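Local coordinates for flavodoxin (Aquifex aeolicus, PDB 2ARK), which probably serves as a low-potential electron donor to redox enzymes, carrying electrons on an FMN cofactor, at residues K72-D76 with D77-D81. Sequence-based numbering, arbitrary orientation.
Sequences KRFFD and DVLGD
F74 packs on V78 and L79, and F75 on L79, toward the C-terminal part of helix 69-78, the helix of a beta-alpha-beta crossover in the parallel-sheet flavodoxin fold. The backbone widens here into a pi-type turn. D77 N donates to R73 O (2.8 Å) in the regular i to i+4 pattern, but F74 O accepts twice: weakly from V78 N, and more straightly from L79 N at 3.0 Å, with an N-H...O angle of 161°.

The apolar contacts follow this winding. With CG anti to the backbone N (chi1 180°), the F74 ring swings along the helix toward its C-terminal end, where V78 and L79 both pack against it from the same side. V78 CB lies over the face, 4.3 Å from the centroid of the F74 ring, in a CH-pi contact, while V78 CG1 touches CE1; L79 CG approaches CE2 obliquely. The ring also packs on V42 and A45, in loops. Were F74 replaced by an alanine, a gap would probably open beside V78 and L79, and V42 and A45 would lose their aromatic partner. F75 lies alongside L79, both pointing the same way, and packs against M114 and L115 of helix 104-117.

The polar side chains serve the subunit interface. K72 NZ forms a salt bridge with D76 OD2, entering on its syn lone pair, and also donates to backbone carbonyls of N63 and V67 of the second subunit. R73 and D77 do not pair through their charges; R73 makes a cation-pi contact with W69 of the second subunit, whose NE1 hydrogen-bonds D77 OD2. On the buried side, L79 CD1 sits over one face of the F75 ring, 4.0 Å from its centroid and displaced toward the CD2-CE2 rim.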
loop_
_atom_site.group_PDB
_atom_site.type_symbol
_atom_site.label_atom_id
_atom_site.label_comp_id
_atom_site.label_asym_id
_atom_site.label_seq_id
_atom_site.Cartn_x
_atom_site.Cartn_y
_atom_site.Cartn_z
ATOM N N LYS A 72 -14.207 7.430 -5.655
ATOM C CA LYS A 72 -14.506 6.063 -5.285
ATOM C C LYS A 72 -15.927 5.675 -5.709
ATOM O O LYS A 72 -16.142 4.574 -6.245
ATOM C CB LYS A 72 -14.295 5.883 -3.760
ATOM C CG LYS A 72 -14.377 4.457 -3.277
ATOM C CD LYS A 72 -13.135 3.608 -3.663
ATOM C CE LYS A 72 -13.487 2.125 -3.885
ATOM N NZ LYS A 72 -14.226 1.601 -2.703
ATOM N N ARG A 73 -16.897 6.571 -5.516
ATOM C CA ARG A 73 -18.296 6.251 -5.859
ATOM C C ARG A 73 -18.491 6.110 -7.372
ATOM O O ARG A 73 -19.249 5.260 -7.840
ATOM C CB ARG A 73 -19.234 7.303 -5.287
ATOM C CG ARG A 73 -20.733 7.124 -5.597
ATOM C CD ARG A 73 -21.229 8.481 -5.960
ATOM N NE ARG A 73 -22.177 8.961 -5.015
ATOM C CZ ARG A 73 -22.545 10.227 -4.834
ATOM N NH1 ARG A 73 -23.469 10.441 -3.918
ATOM N NH2 ARG A 73 -22.004 11.263 -5.503
ATOM N N PHE A 74 -17.786 6.934 -8.134
ATOM C CA PHE A 74 -17.824 6.852 -9.561
ATOM C C PHE A 74 -17.338 5.482 -10.069
ATOM O O PHE A 74 -17.963 4.856 -10.959
ATOM C CB PHE A 74 -16.984 7.987 -10.168
ATOM C CG PHE A 74 -16.967 7.974 -11.663
ATOM C CD1 PHE A 74 -17.985 8.611 -12.386
ATOM C CD2 PHE A 74 -15.958 7.308 -12.349
ATOM C CE1 PHE A 74 -17.994 8.586 -13.789
ATOM C CE2 PHE A 74 -15.959 7.278 -13.740
ATOM C CZ PHE A 74 -16.982 7.917 -14.463
ATOM N N PHE A 75 -16.219 5.029 -9.520
ATOM C CA PHE A 75 -15.705 3.725 -9.853
ATOM C C PHE A 75 -16.587 2.597 -9.369
ATOM O O PHE A 75 -16.829 1.667 -10.109
ATOM C CB PHE A 75 -14.240 3.580 -9.400
ATOM C CG PHE A 75 -13.281 4.198 -10.364
ATOM C CD1 PHE A 75 -13.126 5.574 -10.414
ATOM C CD2 PHE A 75 -12.588 3.416 -11.269
ATOM C CE1 PHE A 75 -12.276 6.167 -11.347
ATOM C CE2 PHE A 75 -11.735 3.990 -12.208
ATOM C CZ PHE A 75 -11.574 5.364 -12.252
ATOM N N ASP A 76 -17.085 2.687 -8.142
ATOM C CA ASP A 76 -17.856 1.600 -7.561
ATOM C C ASP A 76 -19.167 1.497 -8.267
ATOM O O ASP A 76 -19.583 0.397 -8.584
ATOM C CB ASP A 76 -18.137 1.790 -6.051
ATOM C CG ASP A 76 -16.907 1.569 -5.175
ATOM O OD1 ASP A 76 -16.014 0.794 -5.595
ATOM O OD2 ASP A 76 -16.851 2.165 -4.057
ATOM N N ASP A 77 -19.817 2.639 -8.500
ATOM C CA ASP A 77 -21.231 2.645 -8.857
ATOM C C ASP A 77 -21.534 2.950 -10.309
ATOM O O ASP A 77 -22.468 2.378 -10.871
ATOM C CB ASP A 77 -22.032 3.589 -7.947
ATOM C CG ASP A 77 -22.166 3.069 -6.501
ATOM O OD1 ASP A 77 -21.699 1.938 -6.166
ATOM O OD2 ASP A 77 -22.766 3.809 -5.685
ATOM N N VAL A 78 -20.778 3.864 -10.909
ATOM C CA VAL A 78 -20.959 4.188 -12.333
ATOM C C VAL A 78 -20.240 3.160 -13.215
ATOM O O VAL A 78 -20.856 2.586 -14.098
ATOM C CB VAL A 78 -20.554 5.670 -12.675
ATOM C CG1 VAL A 78 -20.614 5.934 -14.173
ATOM C CG2 VAL A 78 -21.474 6.654 -11.935
ATOM N N LEU A 79 -18.959 2.901 -12.947
ATOM C CA LEU A 79 -18.202 1.921 -13.726
ATOM C C LEU A 79 -18.442 0.469 -13.328
ATOM O O LEU A 79 -18.001 -0.444 -14.015
ATOM C CB LEU A 79 -16.715 2.221 -13.682
ATOM C CG LEU A 79 -16.234 3.572 -14.189
ATOM C CD1 LEU A 79 -14.762 3.448 -14.327
ATOM C CD2 LEU A 79 -16.882 3.962 -15.556
ATOM N N GLY A 80 -19.159 0.258 -12.239
ATOM C CA GLY A 80 -19.403 -1.087 -11.730
ATOM C C GLY A 80 -19.975 -2.102 -12.708
ATOM O O GLY A 80 -19.675 -3.293 -12.597
ATOM N N ASP A 81 -20.808 -1.647 -13.651
ATOM C CA ASP A 81 -21.359 -2.528 -14.696
ATOM C C ASP A 81 -20.346 -2.886 -15.765
ATOM O O ASP A 81 -20.439 -3.924 -16.371
ATOM C CB ASP A 81 -22.622 -1.929 -15.347
ATOM C CG ASP A 81 -23.906 -2.222 -14.538
ATOM O OD1 ASP A 81 -24.928 -1.514 -14.735
ATOM O OD2 ASP A 81 -23.908 -3.163 -13.702
#